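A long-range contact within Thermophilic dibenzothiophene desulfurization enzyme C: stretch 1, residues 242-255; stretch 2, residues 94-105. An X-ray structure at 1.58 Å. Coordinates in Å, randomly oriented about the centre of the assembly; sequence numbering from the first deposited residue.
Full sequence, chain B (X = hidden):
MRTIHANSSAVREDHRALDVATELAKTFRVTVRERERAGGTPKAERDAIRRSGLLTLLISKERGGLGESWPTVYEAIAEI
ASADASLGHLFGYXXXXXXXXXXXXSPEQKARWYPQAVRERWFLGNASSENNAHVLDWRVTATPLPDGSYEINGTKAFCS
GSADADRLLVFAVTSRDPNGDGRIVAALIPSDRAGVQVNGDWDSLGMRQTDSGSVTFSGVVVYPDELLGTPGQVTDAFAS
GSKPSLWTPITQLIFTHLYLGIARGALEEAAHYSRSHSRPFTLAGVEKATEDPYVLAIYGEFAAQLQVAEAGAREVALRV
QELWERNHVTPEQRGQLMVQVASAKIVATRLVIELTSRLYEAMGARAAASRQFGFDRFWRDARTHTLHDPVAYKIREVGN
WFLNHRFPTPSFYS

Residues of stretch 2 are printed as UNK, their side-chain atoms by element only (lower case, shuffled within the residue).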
# COMPACT_ATOMS: atom_id res chain seq x y z
N SER B 242 11.43 -35.25 -5.45
CA SER B 242 12.10 -35.72 -6.66
C SER B 242 11.52 -35.06 -7.91
O SER B 242 10.59 -34.24 -7.85
CB SER B 242 11.98 -37.25 -6.74
OG SER B 242 10.62 -37.64 -6.68
N LYS B 243 12.06 -35.43 -9.07
CA LYS B 243 11.72 -34.74 -10.30
C LYS B 243 10.22 -34.65 -10.57
O LYS B 243 9.77 -33.59 -11.04
CB LYS B 243 12.42 -35.40 -11.49
CG LYS B 243 12.23 -34.61 -12.78
CD LYS B 243 12.92 -35.22 -13.96
CE LYS B 243 12.78 -34.31 -15.17
NZ LYS B 243 13.30 -34.88 -16.44
N PRO B 244 9.40 -35.69 -10.35
CA PRO B 244 7.97 -35.55 -10.64
C PRO B 244 7.29 -34.48 -9.81
O PRO B 244 6.28 -33.92 -10.26
CB PRO B 244 7.41 -36.95 -10.34
CG PRO B 244 8.59 -37.86 -10.52
CD PRO B 244 9.74 -37.08 -9.98
N SER B 245 7.82 -34.17 -8.62
CA SER B 245 7.27 -33.08 -7.83
C SER B 245 7.53 -31.71 -8.46
O SER B 245 7.03 -30.71 -7.93
CB SER B 245 7.83 -33.11 -6.40
OG SER B 245 9.16 -32.64 -6.34
N LEU B 246 8.28 -31.63 -9.58
CA LEU B 246 8.35 -30.38 -10.34
C LEU B 246 7.00 -29.96 -10.88
O LEU B 246 6.85 -28.81 -11.29
CB LEU B 246 9.31 -30.48 -11.52
CG LEU B 246 10.82 -30.57 -11.28
CD1 LEU B 246 11.52 -30.73 -12.63
CD2 LEU B 246 11.32 -29.33 -10.54
N TRP B 247 6.02 -30.87 -10.89
CA TRP B 247 4.72 -30.52 -11.44
C TRP B 247 4.16 -29.26 -10.79
O TRP B 247 3.61 -28.39 -11.49
CB TRP B 247 3.73 -31.68 -11.27
CG TRP B 247 2.38 -31.30 -11.77
CD1 TRP B 247 1.95 -31.34 -13.06
CD2 TRP B 247 1.30 -30.75 -11.00
NE1 TRP B 247 0.66 -30.88 -13.14
CE2 TRP B 247 0.24 -30.51 -11.89
CE3 TRP B 247 1.14 -30.45 -9.65
CZ2 TRP B 247 -0.98 -29.97 -11.47
CZ3 TRP B 247 -0.07 -29.91 -9.23
CH2 TRP B 247 -1.11 -29.68 -10.14
N THR B 248 4.32 -29.13 -9.47
CA THR B 248 3.70 -27.99 -8.78
C THR B 248 4.38 -26.68 -9.13
O THR B 248 3.67 -25.74 -9.52
CB THR B 248 3.71 -28.23 -7.27
OG1 THR B 248 3.44 -29.61 -7.01
CG2 THR B 248 2.63 -27.37 -6.60
N PRO B 249 5.71 -26.52 -9.01
CA PRO B 249 6.29 -25.24 -9.44
C PRO B 249 6.00 -24.92 -10.90
O PRO B 249 5.72 -23.77 -11.22
CB PRO B 249 7.79 -25.41 -9.17
CG PRO B 249 7.99 -26.88 -8.92
CD PRO B 249 6.71 -27.39 -8.37
N ILE B 250 6.04 -25.92 -11.79
CA ILE B 250 5.71 -25.68 -13.19
C ILE B 250 4.31 -25.08 -13.30
O ILE B 250 4.09 -24.11 -14.03
CB ILE B 250 5.80 -26.98 -14.01
CG1 ILE B 250 7.27 -27.37 -14.19
CG2 ILE B 250 5.12 -26.84 -15.36
CD1 ILE B 250 7.46 -28.77 -14.75
N THR B 251 3.36 -25.69 -12.60
CA THR B 251 1.97 -25.29 -12.73
C THR B 251 1.72 -23.95 -12.06
O THR B 251 0.97 -23.12 -12.58
CB THR B 251 1.09 -26.39 -12.13
OG1 THR B 251 1.24 -27.59 -12.90
CG2 THR B 251 -0.40 -25.99 -12.14
N GLN B 252 2.34 -23.72 -10.91
CA GLN B 252 2.19 -22.44 -10.23
C GLN B 252 2.82 -21.31 -11.05
O GLN B 252 2.33 -20.18 -11.00
CB GLN B 252 2.79 -22.54 -8.83
CG GLN B 252 1.99 -23.43 -7.91
CD GLN B 252 0.75 -22.71 -7.37
OE1 GLN B 252 0.81 -21.52 -7.08
NE2 GLN B 252 -0.36 -23.43 -7.25
N LEU B 253 3.85 -21.61 -11.85
CA LEU B 253 4.38 -20.59 -12.74
C LEU B 253 3.51 -20.39 -13.98
O LEU B 253 3.49 -19.28 -14.55
CB LEU B 253 5.83 -20.92 -13.14
CG LEU B 253 6.61 -19.77 -13.76
CD1 LEU B 253 6.80 -18.63 -12.80
CD2 LEU B 253 7.98 -20.25 -14.24
N ILE B 254 2.77 -21.42 -14.42
CA ILE B 254 1.73 -21.21 -15.43
C ILE B 254 0.72 -20.17 -14.93
O ILE B 254 0.39 -19.22 -15.64
CB ILE B 254 1.03 -22.54 -15.78
CG1 ILE B 254 1.99 -23.43 -16.58
CG2 ILE B 254 -0.22 -22.29 -16.59
CD1 ILE B 254 1.49 -24.88 -16.73
N PHE B 255 0.23 -20.35 -13.70
CA PHE B 255 -0.72 -19.40 -13.14
C PHE B 255 -0.12 -18.00 -13.10
O PHE B 255 -0.80 -17.01 -13.42
CB PHE B 255 -1.14 -19.83 -11.73
CG PHE B 255 -1.79 -21.20 -11.65
CD1 PHE B 255 -2.36 -21.78 -12.76
CD2 PHE B 255 -1.84 -21.88 -10.44
CE1 PHE B 255 -2.98 -23.03 -12.67
CE2 PHE B 255 -2.45 -23.13 -10.34
CZ PHE B 255 -3.01 -23.70 -11.47
N UNK B 94 -3.54 -27.05 -20.21
CA UNK B 94 -3.12 -28.13 -21.09
C UNK B 94 -1.67 -28.51 -20.82
O UNK B 94 -1.34 -29.69 -20.71
n UNK B 94 -1.20 -29.49 -24.95
c UNK B 94 -3.33 -27.71 -22.54
c UNK B 94 -2.61 -28.57 -23.53
c UNK B 94 -1.38 -28.43 -24.09
c UNK B 94 -2.29 -30.24 -24.93
n UNK B 94 -3.16 -29.70 -24.09
N UNK B 95 -0.79 -27.51 -20.68
CA UNK B 95 0.61 -27.82 -20.40
C UNK B 95 0.84 -28.29 -18.97
O UNK B 95 1.77 -29.08 -18.73
c UNK B 95 1.47 -25.91 -24.96
c UNK B 95 1.49 -26.62 -20.75
c UNK B 95 2.20 -27.19 -23.08
c UNK B 95 2.19 -26.95 -24.44
c UNK B 95 0.76 -25.08 -24.10
c UNK B 95 0.78 -25.32 -22.76
c UNK B 95 1.52 -26.34 -22.22
N UNK B 96 0.03 -27.85 -18.00
CA UNK B 96 0.10 -28.46 -16.68
C UNK B 96 -0.26 -29.94 -16.75
O UNK B 96 0.44 -30.78 -16.17
c UNK B 96 -0.84 -27.74 -15.70
o UNK B 96 -0.93 -28.44 -14.47
N UNK B 97 -1.32 -30.27 -17.48
CA UNK B 97 -1.72 -31.66 -17.65
C UNK B 97 -0.63 -32.45 -18.38
O UNK B 97 -0.27 -33.55 -17.96
c UNK B 97 -3.04 -31.75 -18.41
c UNK B 97 -4.19 -31.05 -17.69
o UNK B 97 -4.21 -30.97 -16.46
n UNK B 97 -5.15 -30.55 -18.45
N UNK B 98 -0.09 -31.86 -19.44
CA UNK B 98 0.99 -32.50 -20.18
C UNK B 98 2.20 -32.74 -19.29
O UNK B 98 2.81 -33.81 -19.33
c UNK B 98 3.83 -31.87 -21.82
c UNK B 98 4.64 -33.38 -23.49
c UNK B 98 4.89 -32.46 -22.51
c UNK B 98 2.30 -33.16 -23.11
c UNK B 98 1.38 -31.64 -21.37
c UNK B 98 3.35 -33.73 -23.79
c UNK B 98 2.52 -32.22 -22.13
N UNK B 99 2.57 -31.75 -18.48
CA UNK B 99 3.71 -31.92 -17.59
C UNK B 99 3.51 -33.10 -16.65
O UNK B 99 4.44 -33.88 -16.42
c UNK B 99 3.95 -30.64 -16.78
N UNK B 100 2.31 -33.26 -16.09
CA UNK B 100 2.05 -34.39 -15.22
C UNK B 100 2.26 -35.70 -15.97
O UNK B 100 2.92 -36.62 -15.48
c UNK B 100 0.48 -35.72 -11.13
c UNK B 100 0.61 -34.86 -12.18
c UNK B 100 0.20 -36.64 -13.72
c UNK B 100 0.07 -37.51 -12.67
c UNK B 100 0.23 -37.06 -11.37
c UNK B 100 0.46 -35.28 -13.50
c UNK B 100 0.64 -34.32 -14.64
o UNK B 100 0.11 -37.93 -10.32
N UNK B 101 1.71 -35.79 -17.17
CA UNK B 101 1.88 -37.00 -17.98
C UNK B 101 3.35 -37.26 -18.23
O UNK B 101 3.84 -38.38 -18.07
c UNK B 101 -0.41 -36.85 -19.03
c UNK B 101 1.09 -36.88 -19.29
c UNK B 101 1.45 -38.05 -20.23
N UNK B 102 4.09 -36.22 -18.64
CA UNK B 102 5.49 -36.41 -18.99
C UNK B 102 6.31 -36.85 -17.78
O UNK B 102 7.27 -37.62 -17.94
o UNK B 102 8.44 -35.09 -19.80
o UNK B 102 7.26 -35.91 -21.45
c UNK B 102 6.08 -35.13 -19.56
c UNK B 102 7.36 -35.39 -20.33
N UNK B 103 5.96 -36.39 -16.58
CA UNK B 103 6.74 -36.68 -15.39
C UNK B 103 6.45 -38.05 -14.80
O UNK B 103 7.27 -38.55 -14.03
c UNK B 103 6.42 -33.20 -13.69
c UNK B 103 8.57 -34.22 -14.51
c UNK B 103 6.49 -35.61 -14.32
c UNK B 103 7.04 -34.23 -14.63
N UNK B 104 5.30 -38.65 -15.12
CA UNK B 104 4.90 -39.92 -14.53
C UNK B 104 4.71 -41.04 -15.54
O UNK B 104 4.76 -42.21 -15.14
c UNK B 104 3.59 -39.75 -13.74
c UNK B 104 3.61 -37.71 -12.30
c UNK B 104 3.79 -37.08 -11.09
c UNK B 104 4.14 -37.82 -9.98
c UNK B 104 4.14 -39.80 -11.30
c UNK B 104 4.31 -39.18 -10.09
c UNK B 104 3.78 -39.07 -12.42
N UNK B 105 4.51 -40.74 -16.82
CA UNK B 105 4.28 -41.77 -17.82
C UNK B 105 5.57 -42.55 -18.09
O UNK B 105 6.68 -42.03 -17.94
c UNK B 105 3.75 -41.17 -19.11

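Position 94 carries one carbon and then a five-membered ring of three carbons and two nitrogens, the imidazole of histidine. H94 points away from stretch 1, and both ring nitrogens are hydrogen-bonded elsewhere in the structure. Position 95 has one carbon followed by a six-carbon ring without a polar atom, and I254 CD1 packs against its backbone and the base of its side chain, 4.1 Å from the C and 4.4 Å from the CB of position 95: phenylalanine. The ring of F95 leads away.

At position 96 a single carbon bears one oxygen, and that oxygen lies 2.8 Å from T251 OG1; this is serine. S96 suits a tight spot: it is small enough for I254 CD1 to come within 3.8 Å of its CB, yet polar enough for its hydroxyl to meet that of T251. Position 97 has two carbons, the second carrying an oxygen and a nitrogen, which fits asparagine; N97 makes no contact here, its amide being satisfied elsewhere. Position 98, one carbon and a six-carbon ring, is phenylalanine, and F98 points away.

Position 99 has one carbon alone, its CB, 4.2 Å from I250 CG2 and 4.3 Å from W247 CD1, so it is alanine. A99 faces stretch 1, filling the space between the helices with little bulk. Position 100 has one carbon, its CB 3.6 Å from W247 CD1, then a six-carbon ring bearing an oxygen: tyrosine. The ring edge of Y100 meets the face of the W247 five-membered ring, with centroids 5.3 Å apart and planes at 80°.

Position 101, one carbon carrying two others, is valine; V101 turns away. Position 102 has a second carbon with two oxygens, a carboxylate: D102 makes no contact with stretch 1. Position 103 has four carbons forked at the second, one branch tip reaching 3.5 Å from P244 O and 3.9 Å from W247 CB, hence leucine. L103 covers the turn into the partner helix with that tip, its CD1. Position 104 has one carbon and a six-carbon ring, with P244 CB packed over one face, 3.9 Å from the ring centroid of position 104; this is phenylalanine, F104. Position 105 has one carbon, and A105, out of reach, has left helical geometry.

The two helices run nearly antiparallel, at 171°, with axes 9.6 Å apart at closest approach. Apolar packing dominates, while W247 anchors the middle: its NE1 donates a hydrogen bond to S96 O at 3.0 Å. That carbonyl also accepts from Y100 N at 3.1 Å, so the indole joins the helix without displacing its backbone bond.

Stretch 2 94-105: HFSNFAYVDLFA
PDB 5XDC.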